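Amidohydrolase 2 (Bifidobacterium longum subsp. infantis, PDB 6UVZ) probably acts as a hydrolase of the metallo-dependent hydrolase superfamily, built as a single-chain TIM barrel. Local coordinates at residues A116-L125 against D146-V157; A182-G193 against T208-N219. One frame throughout, in Å; residues are numbered along the deposited sequence.

Interaction 1: A116-L125 against D146-V157; sequences ALEPEFIAGL and DMAKAFAQVPEV
Leu125 and Ile122 of helix 119-131 pack against Ala150, Phe151 and Val154, in the next outer helix, 144-153, and the turn after it. The short axes cross at -48°, 9.6 Å apart. Leu125 divides its contacts: CB rests on the two Val154 methyls, and CD2 comes within 3.6 Å of Phe151 CE1, the side chains at about a right angle. In Ile122, with CG1 turned beside the backbone N (chi1 -54°), CD1 reaches Ala150 CB at 3.8 Å, whereas CG2 touches Val154 CG2 at 3.7 Å, the two side chains passing in opposite directions. This is the helix layer of the TIM barrel, tied inward by Phe151 and Met147, which also touch Leu137 of strand 135-137. Just ahead of the first helix, Ala116 sets its CB 3.9 Å from Ala150 CB and against SE of Met147, a poorly ordered selenomethionine. Toward solvent the Leu117 side chain runs across that of Asp146, CD1 nearest to OD2. Poorly ordered Asp146 bonds OD2 weakly to Lys149 NZ (3.2 Å) in a salt bridge. A type I turn from Val154 to Val157 brings Val157 CG2 to 3.6 Å from Leu125 O and its CG1 in plane at the edge of the Phe151 ring.

Interaction 2: A182-G193 against T208-N219; sequences AELPNSYIKVSG and TFGPKKVLYSSN
Lys213 threads its side chain back along Ser187 to the loop before strand 187-191, in the beta-alpha-beta unit that supplies the last two parallel strands of the TIM barrel. Its aliphatic carbons follow Ser187 O, and a bend at chi3 (70°) swings NZ round to two backbone carbonyls. Leu184 O takes it at 2.6 Å, almost in line with the carbonyl bond (165°); Ala182 O takes it at 2.8 Å, with NZ well above the carbonyl plane (50° out). One ammonium group thus fastens the loop leading into the strand.

Ala182 meets the end of helix 199-209. Its CB lies over one face of the Phe209 ring, offset toward the periphery and 3.8 Å from the centroid, while Ile189 CG2 sits over the centre of the opposite face, 3.7 Å from the centroid. These CH-pi contacts clamp the ring between loop and strand, and Ile189 CD1 reaches on to CE2.

Leu215 carries the strand pairing. Its N gives a nearly straight bond to Ile189 O at 3.0 Å, flanked by weak ones from Ile189 N to Lys213 O and from Val191 N to Leu215 O. The side chain shares a face of the sheet with Lys190, whose NZ forms a salt bridge with Glu136. Leu215 CD1 packs on Tyr188 CB at 3.8 Å, and CD2 approaches the tyrosine ring obliquely.

Past the strands, side chains take over from backbone N-H groups, close to His12 and His14, the His-X-His pair characteristic of the superfamily. Ser192 OG and Ser217 OG share a hydrogen bond of 2.8 Å, and Asn219 ND2 donates to Gly193 O at 3.0 Å from above the carbonyl plane, an approach known only roughly because Gly193 is poorly ordered.

In the fold
After the first four strands, the chain enters 116-125, at the start of helix 119-131, and interaction 1 closes the loop that runs through strand 135-137 to the end of helix 144-153. The chain then continues through strand 159-161 and helix 172-181 before interaction 2 opens; 182-193 and 208-219 close round helix 199-209. The two loops follow in series, neither nesting nor crossing, with centres about 18 Å apart. Interaction 1 joins neighbours in the outer helix layer, interaction 2 the last strands of the sheet. They still touch: Asn186 ND2 lies 2.8 Å from Pro155 O, probably a hydrogen bond, and Leu184 CD1 packs near Phe151 O.

Interaction 1: A116-L125 against D146-V157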
# COMPACT_ATOMS: atom_id res chain seq x y z
N ALA A 116 -9.07 -10.23 -12.13
CA ALA A 116 -9.44 -8.85 -12.45
C ALA A 116 -10.40 -8.77 -13.64
O ALA A 116 -11.01 -7.72 -13.85
CB ALA A 116 -8.19 -8.02 -12.74
N LEU A 117 -10.53 -9.85 -14.41
CA LEU A 117 -11.41 -9.86 -15.58
C LEU A 117 -12.80 -10.38 -15.27
O LEU A 117 -13.67 -10.35 -16.15
CB LEU A 117 -10.78 -10.69 -16.70
CG LEU A 117 -9.43 -10.21 -17.24
CD1 LEU A 117 -9.02 -11.01 -18.46
CD2 LEU A 117 -9.48 -8.72 -17.56
N GLU A 118 -13.05 -10.86 -14.05
CA GLU A 118 -14.37 -11.36 -13.71
C GLU A 118 -15.34 -10.20 -13.52
O GLU A 118 -14.96 -9.15 -12.98
CB GLU A 118 -14.31 -12.21 -12.44
CG GLU A 118 -13.22 -13.26 -12.44
CD GLU A 118 -13.47 -14.38 -11.45
OE1 GLU A 118 -14.21 -15.32 -11.79
OE2 GLU A 118 -12.93 -14.30 -10.32
N PRO A 119 -16.59 -10.34 -13.96
CA PRO A 119 -17.54 -9.21 -13.84
C PRO A 119 -17.88 -8.87 -12.40
O PRO A 119 -18.17 -7.70 -12.12
CB PRO A 119 -18.77 -9.70 -14.61
CG PRO A 119 -18.29 -10.84 -15.45
CD PRO A 119 -17.18 -11.48 -14.68
N GLU A 120 -17.87 -9.84 -11.49
CA GLU A 120 -18.15 -9.53 -10.09
C GLU A 120 -17.04 -8.70 -9.48
O GLU A 120 -17.28 -7.95 -8.53
CB GLU A 120 -18.37 -10.81 -9.29
CG GLU A 120 -17.11 -11.61 -9.00
CD GLU A 120 -17.38 -12.83 -8.14
OE1 GLU A 120 -18.49 -13.39 -8.24
OE2 GLU A 120 -16.48 -13.22 -7.37
N PHE A 121 -15.82 -8.82 -10.00
CA PHE A 121 -14.73 -7.96 -9.54
C PHE A 121 -14.92 -6.53 -10.03
O PHE A 121 -14.69 -5.57 -9.28
CB PHE A 121 -13.39 -8.51 -10.01
CG PHE A 121 -12.20 -7.80 -9.43
CD1 PHE A 121 -11.68 -8.17 -8.20
CD2 PHE A 121 -11.59 -6.77 -10.12
CE1 PHE A 121 -10.59 -7.52 -7.66
CE2 PHE A 121 -10.49 -6.11 -9.59
CZ PHE A 121 -9.99 -6.49 -8.36
N ILE A 122 -15.35 -6.36 -11.28
CA ILE A 122 -15.62 -5.03 -11.81
C ILE A 122 -16.80 -4.40 -11.09
O ILE A 122 -16.76 -3.23 -10.69
CB ILE A 122 -15.85 -5.09 -13.33
CG1 ILE A 122 -14.67 -5.79 -14.02
CG2 ILE A 122 -16.04 -3.69 -13.90
CD1 ILE A 122 -13.35 -5.10 -13.82
N ALA A 123 -17.88 -5.17 -10.93
CA ALA A 123 -19.05 -4.66 -10.21
C ALA A 123 -18.72 -4.37 -8.75
O ALA A 123 -19.29 -3.45 -8.16
CB ALA A 123 -20.20 -5.66 -10.31
N GLY A 124 -17.82 -5.15 -8.15
CA GLY A 124 -17.40 -4.87 -6.79
C GLY A 124 -16.63 -3.58 -6.66
O GLY A 124 -16.72 -2.90 -5.63
N LEU A 125 -15.87 -3.21 -7.70
CA LEU A 125 -15.16 -1.93 -7.67
C LEU A 125 -16.13 -0.76 -7.63
O LEU A 125 -15.90 0.22 -6.92
CB LEU A 125 -14.24 -1.83 -8.89
CG LEU A 125 -13.06 -2.81 -8.98
CD1 LEU A 125 -12.47 -2.81 -10.38
CD2 LEU A 125 -12.00 -2.48 -7.96
N ASP A 146 -3.90 -6.90 -17.27
CA ASP A 146 -5.32 -7.07 -17.02
C ASP A 146 -5.83 -6.11 -15.96
O ASP A 146 -7.01 -5.74 -15.97
CB ASP A 146 -5.61 -8.52 -16.61
CG ASP A 146 -5.16 -9.52 -17.65
OD1 ASP A 146 -4.08 -10.12 -17.46
OD2 ASP A 146 -5.88 -9.70 -18.66
N MSE A 147 -4.96 -5.69 -15.04
CA MSE A 147 -5.34 -4.73 -14.00
C MSE A 147 -5.71 -3.39 -14.62
O MSE A 147 -6.64 -2.73 -14.17
CB MSE A 147 -4.21 -4.56 -12.99
CG MSE A 147 -3.65 -5.86 -12.44
SE MSE A 147 -4.96 -6.89 -11.44
CE MSE A 147 -3.98 -8.58 -11.33
N ALA A 148 -4.96 -3.00 -15.65
CA ALA A 148 -5.22 -1.73 -16.32
C ALA A 148 -6.60 -1.71 -16.96
O ALA A 148 -7.33 -0.71 -16.86
CB ALA A 148 -4.14 -1.45 -17.37
N LYS A 149 -6.99 -2.80 -17.61
CA LYS A 149 -8.31 -2.87 -18.22
C LYS A 149 -9.41 -2.95 -17.17
O LYS A 149 -10.53 -2.47 -17.41
CB LYS A 149 -8.39 -4.07 -19.16
CG LYS A 149 -7.51 -3.96 -20.39
CD LYS A 149 -6.79 -5.27 -20.67
CE LYS A 149 -7.77 -6.43 -20.77
NZ LYS A 149 -7.07 -7.73 -20.95
N ALA A 150 -9.12 -3.54 -16.01
CA ALA A 150 -10.13 -3.66 -14.96
C ALA A 150 -10.49 -2.29 -14.40
O ALA A 150 -11.66 -1.91 -14.36
CB ALA A 150 -9.63 -4.58 -13.85
N PHE A 151 -9.48 -1.53 -13.96
CA PHE A 151 -9.73 -0.22 -13.37
C PHE A 151 -10.03 0.86 -14.41
O PHE A 151 -10.45 1.95 -14.03
CB PHE A 151 -8.53 0.20 -12.51
CG PHE A 151 -8.31 -0.69 -11.32
CD1 PHE A 151 -9.03 -0.50 -10.15
CD2 PHE A 151 -7.38 -1.72 -11.37
CE1 PHE A 151 -8.82 -1.32 -9.06
CE2 PHE A 151 -7.17 -2.54 -10.28
CZ PHE A 151 -7.89 -2.34 -9.13
N ALA A 152 -9.81 0.58 -15.70
CA ALA A 152 -10.24 1.52 -16.73
C ALA A 152 -11.76 1.56 -16.84
O ALA A 152 -12.32 2.61 -17.17
CB ALA A 152 -9.61 1.16 -18.07
N GLN A 153 -12.43 0.43 -16.58
CA GLN A 153 -13.88 0.41 -16.60
C GLN A 153 -14.49 1.09 -15.39
O GLN A 153 -15.63 1.55 -15.45
CB GLN A 153 -14.38 -1.04 -16.69
CG GLN A 153 -13.71 -1.87 -17.77
CD GLN A 153 -14.17 -3.31 -17.76
OE1 GLN A 153 -15.35 -3.60 -17.54
NE2 GLN A 153 -13.24 -4.23 -17.98
N VAL A 154 -13.75 1.17 -14.29
CA VAL A 154 -14.22 1.83 -13.07
C VAL A 154 -13.26 2.96 -12.72
O VAL A 154 -12.43 2.81 -11.82
CB VAL A 154 -14.35 0.83 -11.91
CG1 VAL A 154 -15.13 1.45 -10.76
CG2 VAL A 154 -15.01 -0.46 -12.38
N PRO A 155 -13.33 4.10 -13.41
CA PRO A 155 -12.43 5.22 -13.07
C PRO A 155 -12.80 5.92 -11.77
O PRO A 155 -12.00 6.72 -11.28
CB PRO A 155 -12.57 6.16 -14.27
CG PRO A 155 -13.94 5.89 -14.79
CD PRO A 155 -14.18 4.42 -14.58
N GLU A 156 -13.98 5.66 -11.21
CA GLU A 156 -14.42 6.34 -10.00
C GLU A 156 -13.94 5.68 -8.72
O GLU A 156 -14.14 6.24 -7.64
CB GLU A 156 -15.96 6.44 -9.97
CG GLU A 156 -16.69 5.11 -9.94
CD GLU A 156 -16.89 4.50 -11.31
OE1 GLU A 156 -16.32 5.03 -12.29
OE2 GLU A 156 -17.62 3.50 -11.42
N VAL A 157 -13.32 4.50 -8.81
CA VAL A 157 -12.76 3.84 -7.63
C VAL A 157 -11.31 4.27 -7.47
O VAL A 157 -10.59 4.46 -8.46
CB VAL A 157 -12.90 2.31 -7.74
CG1 VAL A 157 -12.00 1.75 -8.84
CG2 VAL A 157 -12.58 1.64 -6.41

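Interaction 2: A182-G193 against T208-N219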
# COMPACT_ATOMS: atom_id res chain seq x y z
N ALA A 182 -1.58 5.24 -15.11
CA ALA A 182 -1.29 6.64 -14.82
C ALA A 182 -2.28 7.59 -15.49
O ALA A 182 -2.35 8.76 -15.11
CB ALA A 182 0.13 6.99 -15.25
N GLU A 183 -3.04 7.10 -16.47
CA GLU A 183 -4.04 7.92 -17.13
C GLU A 183 -5.36 7.98 -16.37
O GLU A 183 -6.20 8.83 -16.70
CB GLU A 183 -4.28 7.40 -18.55
CG GLU A 183 -4.71 8.46 -19.55
CD GLU A 183 -3.59 9.40 -19.94
OE1 GLU A 183 -2.42 9.12 -19.59
OE2 GLU A 183 -3.87 10.43 -20.59
N LEU A 184 -5.56 7.12 -15.38
CA LEU A 184 -6.78 7.10 -14.59
C LEU A 184 -6.78 8.26 -13.59
O LEU A 184 -5.72 8.65 -13.08
CB LEU A 184 -6.92 5.78 -13.85
CG LEU A 184 -6.95 4.52 -14.73
CD1 LEU A 184 -7.04 3.27 -13.88
CD2 LEU A 184 -8.11 4.58 -15.72
N PRO A 185 -7.95 8.82 -13.28
CA PRO A 185 -7.99 10.00 -12.41
C PRO A 185 -7.76 9.70 -10.94
O PRO A 185 -7.31 10.60 -10.22
CB PRO A 185 -9.41 10.55 -12.64
CG PRO A 185 -10.21 9.36 -13.03
CD PRO A 185 -9.28 8.47 -13.81
N ASN A 186 -8.04 8.49 -10.47
CA ASN A 186 -7.92 8.16 -9.05
C ASN A 186 -6.94 7.02 -8.81
O ASN A 186 -7.11 6.24 -7.87
CB ASN A 186 -9.29 7.84 -8.46
CG ASN A 186 -10.27 8.98 -8.61
OD1 ASN A 186 -10.21 9.96 -7.87
ND2 ASN A 186 -11.19 8.85 -9.56
N SER A 187 -5.91 6.91 -9.64
CA SER A 187 -4.89 5.89 -9.46
C SER A 187 -3.71 6.46 -8.68
O SER A 187 -3.36 7.63 -8.82
CB SER A 187 -4.41 5.35 -10.81
OG SER A 187 -3.85 6.39 -11.60
N TYR A 188 -3.10 5.61 -7.85
CA TYR A 188 -1.95 6.00 -7.06
C TYR A 188 -0.98 4.82 -7.01
O TYR A 188 -1.38 3.66 -7.11
CB TYR A 188 -2.34 6.41 -5.63
CG TYR A 188 -3.21 7.64 -5.56
CD1 TYR A 188 -2.65 8.90 -5.36
CD2 TYR A 188 -4.59 7.55 -5.68
CE1 TYR A 188 -3.44 10.03 -5.29
CE2 TYR A 188 -5.39 8.68 -5.62
CZ TYR A 188 -4.81 9.91 -5.42
OH TYR A 188 -5.60 11.04 -5.35
N ILE A 189 0.31 5.13 -6.86
CA ILE A 189 1.35 4.12 -6.85
C ILE A 189 2.30 4.40 -5.69
O ILE A 189 2.65 5.56 -5.42
CB ILE A 189 2.11 4.07 -8.19
CG1 ILE A 189 3.15 2.94 -8.19
CG2 ILE A 189 2.74 5.41 -8.52
CD1 ILE A 189 3.73 2.65 -9.55
N LYS A 190 2.71 3.34 -4.99
CA LYS A 190 3.61 3.44 -3.86
C LYS A 190 5.03 3.12 -4.28
O LYS A 190 5.25 2.23 -5.11
CB LYS A 190 3.18 2.49 -2.74
CG LYS A 190 1.85 2.84 -2.10
CD LYS A 190 1.44 1.78 -1.10
CE LYS A 190 0.25 2.24 -0.29
NZ LYS A 190 -0.33 1.15 0.54
N VAL A 191 5.99 3.83 -3.71
CA VAL A 191 7.41 3.61 -3.99
C VAL A 191 7.96 2.80 -2.82
O VAL A 191 8.50 3.35 -1.85
CB VAL A 191 8.17 4.92 -4.19
CG1 VAL A 191 9.60 4.63 -4.63
CG2 VAL A 191 7.46 5.78 -5.22
N SER A 192 7.81 1.48 -2.91
CA SER A 192 8.33 0.59 -1.87
C SER A 192 8.47 -0.81 -2.48
O SER A 192 8.66 -0.95 -3.69
CB SER A 192 7.41 0.65 -0.63
OG SER A 192 6.09 0.25 -0.96
N GLY A 193 8.36 -1.84 -1.63
CA GLY A 193 8.45 -3.21 -2.10
C GLY A 193 9.24 -4.11 -1.18
O GLY A 193 9.83 -3.65 -0.20
N THR A 208 5.66 9.28 -15.53
CA THR A 208 4.37 8.92 -16.11
C THR A 208 3.22 9.19 -15.15
O THR A 208 2.14 9.63 -15.57
CB THR A 208 4.38 7.46 -16.55
OG1 THR A 208 4.78 6.63 -15.45
CG2 THR A 208 5.34 7.25 -17.71
N PHE A 209 3.42 8.93 -13.85
CA PHE A 209 2.34 9.14 -12.89
C PHE A 209 2.23 10.61 -12.48
O PHE A 209 1.12 11.11 -12.26
CB PHE A 209 2.54 8.25 -11.67
CG PHE A 209 1.97 6.87 -11.82
CD1 PHE A 209 0.63 6.63 -11.58
CD2 PHE A 209 2.78 5.81 -12.20
CE1 PHE A 209 0.10 5.36 -11.72
CE2 PHE A 209 2.25 4.53 -12.34
CZ PHE A 209 0.91 4.31 -12.10
N GLY A 210 3.36 11.30 -12.37
CA GLY A 210 3.36 12.68 -11.95
C GLY A 210 3.57 12.83 -10.46
O GLY A 210 3.50 11.86 -9.70
N PRO A 211 3.84 14.06 -10.01
CA PRO A 211 4.12 14.30 -8.59
C PRO A 211 2.88 14.30 -7.71
O PRO A 211 3.02 14.39 -6.48
CB PRO A 211 4.78 15.68 -8.61
CG PRO A 211 4.15 16.37 -9.77
CD PRO A 211 3.93 15.30 -10.81
N LYS A 212 1.68 14.20 -8.28
CA LYS A 212 0.45 14.26 -7.51
C LYS A 212 -0.15 12.89 -7.22
O LYS A 212 -1.11 12.81 -6.44
CB LYS A 212 -0.60 15.12 -8.24
CG LYS A 212 -0.25 16.59 -8.32
CD LYS A 212 -0.20 17.22 -6.94
CE LYS A 212 0.13 18.70 -7.01
NZ LYS A 212 0.17 19.32 -5.66
N LYS A 213 0.38 11.83 -7.81
CA LYS A 213 -0.18 10.49 -7.67
C LYS A 213 0.90 9.48 -7.29
O LYS A 213 0.91 8.34 -7.76
CB LYS A 213 -0.90 10.07 -8.96
CG LYS A 213 -2.10 10.95 -9.29
CD LYS A 213 -2.43 10.94 -10.77
CE LYS A 213 -3.00 9.61 -11.22
NZ LYS A 213 -3.39 9.62 -12.65
N VAL A 214 1.83 9.90 -6.44
CA VAL A 214 2.90 9.05 -5.93
C VAL A 214 2.92 9.16 -4.42
O VAL A 214 3.00 10.26 -3.87
CB VAL A 214 4.27 9.43 -6.52
CG1 VAL A 214 5.37 8.63 -5.86
CG2 VAL A 214 4.28 9.20 -8.03
N LEU A 215 2.85 8.01 -3.74
CA LEU A 215 2.73 7.96 -2.29
C LEU A 215 4.03 7.44 -1.67
O LEU A 215 4.63 6.49 -2.19
CB LEU A 215 1.57 7.06 -1.86
CG LEU A 215 0.21 7.29 -2.53
CD1 LEU A 215 -0.73 6.14 -2.22
CD2 LEU A 215 -0.39 8.60 -2.06
N TYR A 216 4.44 8.05 -0.57
CA TYR A 216 5.55 7.51 0.21
C TYR A 216 5.10 6.28 0.98
O TYR A 216 4.06 6.31 1.65
CB TYR A 216 6.11 8.55 1.18
CG TYR A 216 6.92 7.92 2.29
CD1 TYR A 216 8.19 7.42 2.06
CD2 TYR A 216 6.40 7.81 3.58
CE1 TYR A 216 8.93 6.84 3.07
CE2 TYR A 216 7.13 7.23 4.60
CZ TYR A 216 8.39 6.74 4.34
OH TYR A 216 9.12 6.16 5.35
N SER A 217 5.89 5.21 0.89
CA SER A 217 5.58 3.96 1.55
C SER A 217 6.86 3.36 2.10
O SER A 217 7.87 3.30 1.40
CB SER A 217 4.90 2.98 0.59
OG SER A 217 4.92 1.66 1.11
N SER A 218 6.81 2.91 3.36
CA SER A 218 7.96 2.29 4.00
C SER A 218 7.95 0.77 3.92
O SER A 218 9.02 0.15 3.94
CB SER A 218 8.04 2.69 5.48
OG SER A 218 6.95 2.16 6.21
N ASN A 219 6.76 0.16 3.82
CA ASN A 219 6.61 -1.30 3.84
C ASN A 219 7.21 -1.90 5.11
O ASN A 219 7.70 -3.04 5.11
CB ASN A 219 7.22 -1.94 2.59
CG ASN A 219 6.64 -3.31 2.29
OD1 ASN A 219 5.56 -3.65 2.76
ND2 ASN A 219 7.37 -4.10 1.50